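Local coordinates for putative exported protein (Peptoclostridium difficile, PDB 5TTA) that is of unknown function but is probably exported from the cell through a signal sequence, and belongs to the DUF5780 family of the E-set clan, at residues A[57-63]-A[185-191]; A[78-84]-A[203-209]. Residue numbers count along the deposited sequence, not the author numbering.

Interaction 1 of 2, residues A[57-63]-A[185-191]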
loop_
_atom_site.group_PDB
_atom_site.type_symbol
_atom_site.label_atom_id
_atom_site.label_comp_id
_atom_site.label_asym_id
_atom_site.label_seq_id
_atom_site.Cartn_x
_atom_site.Cartn_y
_atom_site.Cartn_z
ATOM N N TRP A 57 -1.457 -8.810 -29.970
ATOM C CA TRP A 57 -1.239 -9.674 -28.821
ATOM C C TRP A 57 -2.551 -10.351 -28.404
ATOM O O TRP A 57 -3.622 -9.730 -28.459
ATOM C CB TRP A 57 -0.673 -8.902 -27.647
ATOM C CG TRP A 57 0.819 -8.604 -27.748
ATOM C CD1 TRP A 57 1.643 -8.766 -28.846
ATOM C CD2 TRP A 57 1.627 -8.060 -26.713
ATOM N NE1 TRP A 57 2.931 -8.388 -28.525
ATOM C CE2 TRP A 57 2.945 -7.941 -27.224
ATOM C CE3 TRP A 57 1.375 -7.690 -25.382
ATOM C CZ2 TRP A 57 4.001 -7.460 -26.450
ATOM C CZ3 TRP A 57 2.432 -7.203 -24.616
ATOM C CH2 TRP A 57 3.726 -7.082 -25.159
ATOM N N PRO A 58 -2.495 -11.616 -27.986
ATOM C CA PRO A 58 -3.705 -12.364 -27.590
ATOM C C PRO A 58 -4.059 -12.185 -26.126
ATOM O O PRO A 58 -3.194 -12.205 -25.246
ATOM C CB PRO A 58 -3.303 -13.829 -27.838
ATOM C CG PRO A 58 -1.823 -13.858 -27.484
ATOM C CD PRO A 58 -1.274 -12.445 -27.924
ATOM N N SER A 59 -5.364 -12.062 -25.855
ATOM C CA SER A 59 -5.841 -12.048 -24.475
ATOM C C SER A 59 -7.068 -12.940 -24.334
ATOM O O SER A 59 -7.907 -13.026 -25.231
ATOM C CB SER A 59 -6.248 -10.641 -23.980
ATOM O OG SER A 59 -5.158 -9.732 -23.885
ATOM N N ASN A 60 -7.194 -13.542 -23.156
ATOM C CA ASN A 60 -8.443 -14.187 -22.742
ATOM C C ASN A 60 -9.371 -13.081 -22.245
ATOM O O ASN A 60 -9.115 -12.484 -21.194
ATOM C CB ASN A 60 -8.093 -15.208 -21.656
ATOM C CG ASN A 60 -9.307 -15.847 -20.990
ATOM O OD1 ASN A 60 -9.188 -16.419 -19.899
ATOM N ND2 ASN A 60 -10.427 -15.768 -21.620
ATOM N N VAL A 61 -10.414 -12.762 -23.002
ATOM C CA VAL A 61 -11.309 -11.663 -22.646
ATOM C C VAL A 61 -12.592 -12.256 -22.073
ATOM O O VAL A 61 -13.340 -12.948 -22.776
ATOM C CB VAL A 61 -11.599 -10.759 -23.846
ATOM C CG1 VAL A 61 -12.563 -9.612 -23.423
ATOM C CG2 VAL A 61 -10.253 -10.179 -24.399
ATOM N N ILE A 62 -12.831 -11.996 -20.791
ATOM C CA ILE A 62 -14.010 -12.492 -20.070
ATOM C C ILE A 62 -15.016 -11.353 -19.969
ATOM O O ILE A 62 -14.732 -10.318 -19.345
ATOM C CB ILE A 62 -13.624 -13.019 -18.680
ATOM C CG1 ILE A 62 -12.461 -14.005 -18.834
ATOM C CG2 ILE A 62 -14.858 -13.670 -18.008
ATOM C CD1 ILE A 62 -11.867 -14.501 -17.535
ATOM N N SER A 63 -16.180 -11.534 -20.596
ATOM C CA SER A 63 -17.229 -10.520 -20.572
ATOM C C SER A 63 -18.142 -10.807 -19.386
ATOM O O SER A 63 -18.735 -11.892 -19.297
ATOM C CB SER A 63 -17.992 -10.506 -21.891
ATOM O OG SER A 63 -19.162 -9.718 -21.766
ATOM N N ASN A 185 -15.519 -5.974 -19.762
ATOM C CA ASN A 185 -14.546 -7.000 -20.138
ATOM C C ASN A 185 -13.349 -6.945 -19.200
ATOM O O ASN A 185 -12.742 -5.876 -19.007
ATOM C CB ASN A 185 -14.042 -6.795 -21.574
ATOM C CG ASN A 185 -15.070 -7.152 -22.617
ATOM O OD1 ASN A 185 -15.853 -8.087 -22.452
ATOM N ND2 ASN A 185 -15.093 -6.387 -23.696
ATOM N N ASP A 186 -12.983 -8.098 -18.648
ATOM C CA ASP A 186 -11.738 -8.255 -17.910
ATOM C C ASP A 186 -10.818 -9.137 -18.740
ATOM O O ASP A 186 -11.155 -10.297 -19.017
ATOM C CB ASP A 186 -12.001 -8.843 -16.523
ATOM C CG ASP A 186 -12.652 -7.828 -15.574
ATOM O OD1 ASP A 186 -12.914 -6.685 -16.015
ATOM O OD2 ASP A 186 -12.903 -8.172 -14.393
ATOM N N ALA A 187 -9.673 -8.581 -19.153
ATOM C CA ALA A 187 -8.814 -9.191 -20.164
ATOM C C ALA A 187 -7.485 -9.623 -19.561
ATOM O O ALA A 187 -6.891 -8.898 -18.754
ATOM C CB ALA A 187 -8.549 -8.235 -21.329
ATOM N N PHE A 188 -7.016 -10.804 -19.963
ATOM C CA PHE A 188 -5.776 -11.372 -19.441
ATOM C C PHE A 188 -4.934 -11.904 -20.592
ATOM O O PHE A 188 -5.369 -12.804 -21.315
ATOM C CB PHE A 188 -6.080 -12.486 -18.442
ATOM C CG PHE A 188 -7.118 -12.108 -17.432
ATOM C CD1 PHE A 188 -8.469 -12.329 -17.694
ATOM C CD2 PHE A 188 -6.748 -11.522 -16.229
ATOM C CE1 PHE A 188 -9.435 -11.999 -16.772
ATOM C CE2 PHE A 188 -7.721 -11.170 -15.294
ATOM C CZ PHE A 188 -9.059 -11.432 -15.561
ATOM N N LEU A 189 -3.718 -11.357 -20.741
ATOM C CA LEU A 189 -2.811 -11.794 -21.805
ATOM C C LEU A 189 -2.625 -13.312 -21.759
ATOM O O LEU A 189 -2.490 -13.905 -20.682
ATOM C CB LEU A 189 -1.456 -11.063 -21.677
ATOM C CG LEU A 189 -1.523 -9.580 -22.098
ATOM C CD1 LEU A 189 -0.209 -8.801 -21.774
ATOM C CD2 LEU A 189 -1.790 -9.542 -23.590
ATOM N N LEU A 190 -2.641 -13.949 -22.940
ATOM C CA LEU A 190 -2.586 -15.431 -23.039
ATOM C C LEU A 190 -1.616 -15.819 -24.168
ATOM O O LEU A 190 -2.012 -16.184 -25.277
ATOM C CB LEU A 190 -3.987 -16.005 -23.242
ATOM C CG LEU A 190 -4.108 -17.523 -23.022
ATOM C CD1 LEU A 190 -3.960 -17.755 -21.533
ATOM C CD2 LEU A 190 -5.444 -18.015 -23.481
ATOM N N PHE A 191 -0.310 -15.694 -23.869
ATOM C CA PHE A 191 0.748 -15.942 -24.840
ATOM C C PHE A 191 0.980 -17.416 -25.131
ATOM O O PHE A 191 1.322 -17.756 -26.264
ATOM C CB PHE A 191 2.054 -15.315 -24.347
ATOM C CG PHE A 191 2.006 -13.820 -24.277
ATOM C CD1 PHE A 191 2.103 -13.172 -23.063
ATOM C CD2 PHE A 191 1.811 -13.068 -25.436
ATOM C CE1 PHE A 191 2.064 -11.777 -22.991
ATOM C CE2 PHE A 191 1.775 -11.667 -25.389
ATOM C CZ PHE A 191 1.897 -11.021 -24.164
#

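Interaction 2 of 2, residues A[78-84]-A[203-209]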
loop_
_atom_site.group_PDB
_atom_site.type_symbol
_atom_site.label_atom_id
_atom_site.label_comp_id
_atom_site.label_asym_id
_atom_site.label_seq_id
_atom_site.Cartn_x
_atom_site.Cartn_y
_atom_site.Cartn_z
ATOM N N THR A 78 -12.512 -19.291 -12.553
ATOM C CA THR A 78 -11.624 -20.346 -13.027
ATOM C C THR A 78 -11.900 -20.598 -14.501
ATOM O O THR A 78 -13.058 -20.681 -14.915
ATOM C CB THR A 78 -11.806 -21.643 -12.230
ATOM O OG1 THR A 78 -11.428 -21.422 -10.867
ATOM C CG2 THR A 78 -10.925 -22.769 -12.807
ATOM N N CYS A 79 -10.829 -20.734 -15.287
ATOM C CA CYS A 79 -10.932 -21.037 -16.706
ATOM C C CYS A 79 -10.237 -22.350 -17.045
ATOM O O CYS A 79 -9.271 -22.753 -16.389
ATOM C CB CYS A 79 -10.308 -19.959 -17.579
ATOM S SG CYS A 79 -11.088 -18.317 -17.399
ATOM N N LEU A 80 -10.742 -22.961 -18.107
ATOM C CA LEU A 80 -10.272 -24.195 -18.716
ATOM C C LEU A 80 -10.179 -23.951 -20.207
ATOM O O LEU A 80 -10.928 -23.136 -20.750
ATOM C CB LEU A 80 -11.243 -25.356 -18.438
ATOM C CG LEU A 80 -11.458 -25.626 -16.952
ATOM C CD1 LEU A 80 -12.566 -26.713 -16.804
ATOM C CD2 LEU A 80 -10.178 -26.146 -16.332
ATOM N N ALA A 81 -9.235 -24.622 -20.862
ATOM C CA ALA A 81 -8.962 -24.370 -22.275
ATOM C C ALA A 81 -9.009 -25.663 -23.072
ATOM O O ALA A 81 -8.613 -26.718 -22.576
ATOM C CB ALA A 81 -7.579 -23.698 -22.453
ATOM N N TYR A 82 -9.473 -25.567 -24.326
ATOM C CA TYR A 82 -9.669 -26.713 -25.197
ATOM C C TYR A 82 -9.187 -26.372 -26.592
ATOM O O TYR A 82 -9.368 -25.244 -27.053
ATOM C CB TYR A 82 -11.162 -27.127 -25.257
ATOM C CG TYR A 82 -11.598 -27.659 -23.933
ATOM C CD1 TYR A 82 -11.985 -26.801 -22.901
ATOM C CD2 TYR A 82 -11.554 -29.030 -23.689
ATOM C CE1 TYR A 82 -12.319 -27.297 -21.648
ATOM C CE2 TYR A 82 -11.893 -29.530 -22.460
ATOM C CZ TYR A 82 -12.277 -28.681 -21.455
ATOM O OH TYR A 82 -12.600 -29.226 -20.249
ATOM N N ASP A 83 -8.625 -27.375 -27.283
ATOM C CA ASP A 83 -8.282 -27.223 -28.698
ATOM C C ASP A 83 -9.524 -27.357 -29.581
ATOM O O ASP A 83 -10.653 -27.556 -29.112
ATOM C CB ASP A 83 -7.161 -28.192 -29.116
ATOM C CG ASP A 83 -7.634 -29.640 -29.369
ATOM O OD1 ASP A 83 -8.847 -29.973 -29.292
ATOM O OD2 ASP A 83 -6.759 -30.481 -29.654
ATOM N N LYS A 84 -9.309 -27.262 -30.898
ATOM C CA LYS A 84 -10.426 -27.223 -31.834
ATOM C C LYS A 84 -11.218 -28.527 -31.854
ATOM O O LYS A 84 -12.346 -28.536 -32.352
ATOM C CB LYS A 84 -9.923 -26.913 -33.242
ATOM C CG LYS A 84 -9.068 -28.008 -33.844
ATOM C CD LYS A 84 -8.376 -27.558 -35.122
ATOM C CE LYS A 84 -7.692 -28.743 -35.808
ATOM N NZ LYS A 84 -7.067 -28.392 -37.116
ATOM N N VAL A 203 -5.356 -22.632 -28.580
ATOM C CA VAL A 203 -6.569 -22.598 -27.766
ATOM C C VAL A 203 -7.722 -22.136 -28.644
ATOM O O VAL A 203 -7.684 -21.035 -29.198
ATOM C CB VAL A 203 -6.409 -21.672 -26.556
ATOM C CG1 VAL A 203 -7.751 -21.512 -25.843
ATOM C CG2 VAL A 203 -5.348 -22.186 -25.605
ATOM N N LYS A 204 -8.752 -22.977 -28.769
ATOM C CA LYS A 204 -9.935 -22.649 -29.551
ATOM C C LYS A 204 -11.106 -22.238 -28.676
ATOM O O LYS A 204 -11.907 -21.388 -29.080
ATOM C CB LYS A 204 -10.332 -23.856 -30.423
ATOM C CG LYS A 204 -11.524 -23.641 -31.340
ATOM C CD LYS A 204 -11.267 -22.561 -32.380
ATOM C CE LYS A 204 -12.111 -22.794 -33.628
ATOM N NZ LYS A 204 -13.537 -22.495 -33.388
ATOM N N TYR A 205 -11.196 -22.790 -27.471
ATOM C CA TYR A 205 -12.311 -22.523 -26.590
ATOM C C TYR A 205 -11.806 -22.349 -25.175
ATOM O O TYR A 205 -10.938 -23.095 -24.709
ATOM C CB TYR A 205 -13.340 -23.685 -26.602
ATOM C CG TYR A 205 -13.827 -24.122 -27.963
ATOM C CD1 TYR A 205 -14.924 -23.488 -28.572
ATOM C CD2 TYR A 205 -13.258 -25.218 -28.609
ATOM C CE1 TYR A 205 -15.397 -23.901 -29.798
ATOM C CE2 TYR A 205 -13.731 -25.650 -29.831
ATOM C CZ TYR A 205 -14.799 -24.986 -30.426
ATOM O OH TYR A 205 -15.254 -25.405 -31.649
ATOM N N ILE A 206 -12.383 -21.380 -24.495
ATOM C CA ILE A 206 -12.166 -21.170 -23.074
ATOM C C ILE A 206 -13.532 -21.237 -22.422
ATOM O O ILE A 206 -14.467 -20.571 -22.879
ATOM C CB ILE A 206 -11.474 -19.823 -22.818
ATOM C CG1 ILE A 206 -10.067 -19.866 -23.434
ATOM C CG2 ILE A 206 -11.449 -19.496 -21.332
ATOM C CD1 ILE A 206 -9.394 -18.573 -23.377
ATOM N N ILE A 207 -13.684 -22.088 -21.413
ATOM C CA ILE A 207 -14.929 -22.110 -20.655
ATOM C C ILE A 207 -14.578 -21.734 -19.233
ATOM O O ILE A 207 -13.493 -22.073 -18.754
ATOM C CB ILE A 207 -15.641 -23.484 -20.740
ATOM C CG1 ILE A 207 -14.746 -24.585 -20.180
ATOM C CG2 ILE A 207 -15.978 -23.813 -22.216
ATOM C CD1 ILE A 207 -15.492 -25.965 -20.049
ATOM N N SER A 208 -15.479 -20.998 -18.572
ATOM C CA SER A 208 -15.196 -20.406 -17.277
ATOM C C SER A 208 -16.332 -20.634 -16.288
ATOM O O SER A 208 -17.466 -20.991 -16.656
ATOM C CB SER A 208 -14.914 -18.909 -17.403
ATOM O OG SER A 208 -13.992 -18.680 -18.471
ATOM N N CYS A 209 -15.997 -20.452 -15.010
ATOM C CA CYS A 209 -16.987 -20.581 -13.943
ATOM C C CYS A 209 -16.564 -19.680 -12.795
ATOM O O CYS A 209 -15.393 -19.702 -12.393
ATOM C CB CYS A 209 -17.106 -22.040 -13.466
ATOM S SG CYS A 209 -18.398 -22.370 -12.220
HETATM O O HOH W 1 -13.658 -26.352 -33.603
#

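Interaction 1 of 2, residues A[57-63]-A[185-191]
Aromatic and aliphatic side chains gather at the end of this antiparallel strand pair where Trp-57, in the loop, leads into strand 58-66. The ring of Phe-191 meets the six-membered ring of Trp-57 edge to face: centroids lie 5.2 Å apart, planes are at 82°, and Phe-191 CZ comes within 3.6 Å of Trp-57 CE3. Leu-189 CD2 adds a 4.1 Å contact to Trp-57 CE3, and Pro-58 CD lies 4.0 Å from Phe-191 CD2. Further along, Ile-62 CD1 packs 3.6 Å from Phe-188 CE1, on the face they share with Asn-60; Val-61 CG2 and Ala-187 CB, 4.0 Å apart, lie on the other.

The backbone ladder fixes the register. Asn-60 N donates to Phe-188 O at 2.7 Å and Phe-188 N to Asn-60 O at 3.0 Å, and Ile-62 pairs likewise with Asp-186. Beyond the last strand residue, Leu-190 N still donates to Pro-58 O at 2.9 Å. At the polar edge Asn-185 OD1 approaches Ser-63 CB to 3.3 Å, while Asp-186 OD2 is hydrogen-bonded to Tyr-75.

Strand 58-66 is the middle of a three-stranded sheet, with 41-50 on its other side. Asn-60, Ile-62 and Phe-188 turn toward strand 72-82 of the second sheet, and Phe-188 also stacks on Tyr-134 of strand 131-135.

Interaction 2 of 2, residues A[78-84]-A[203-209]
Two antiparallel strands whose pairing ends in a classic beta bulge make this contact, and Tyr-82, Ile-207 and Tyr-205 bury the largest areas in it (78, 70 and 64 Å²). The bulge is defined by Tyr-82 O, which accepts from both Lys-204 N (2.9 Å) and Tyr-205 N (3.1 Å), so that two residues face one; Tyr-82 N in turn donates to Tyr-205 O at 2.9 Å. From there the ladder runs regularly through Leu-80 with Ile-207 to Thr-78 with Cys-209, and the strand axes approach to 4.7 Å at 157°.

Ile-207 takes chi1 = 60° (p), which brings its end nearer the partner strand: CD1 packs 3.8 Å from Tyr-82 CE1, and CG1 lies 4.0 Å from Leu-80 CB. Helix 226-233 covers this face, with Phe-233 against Leu-80 and Tyr-82. On the opposite face Cys-79 CB meets Ile-206 CG2 at 3.9 Å.

Tyr-205 directs its ring edge toward the backbone after the bulge, with CD2 3.5 Å from Asp-83 O. Its hydroxyl is hydrogen-bonded to Glu-244, and a single water bridges the segments, donating to Tyr-205 OH at 2.7 Å and to Lys-84 O at 2.8 Å.

In the fold
From the N terminus the chain lays down 57-63 and then 78-84, on consecutive strands that belong to different sheets. Over a hundred residues later, including helices 143-150 and 156-175, it returns as 185-191 to close interaction 1, and 203-209 soon after closes interaction 2. The segments alternate, so the two loops cross. Interaction 1 joins neighbouring strands of the three-stranded sheet, interaction 2 those of the five-stranded one. Their centres are 12 Å apart and the sheets pack directly: Asn-60 ND2 is 3.5 Å from Ile-206 CD1, Ile-62 CD1 is 3.9 Å from Cys-79 SG, and Leu-190 CD2 is 4.0 Å from Ile-206 CD1.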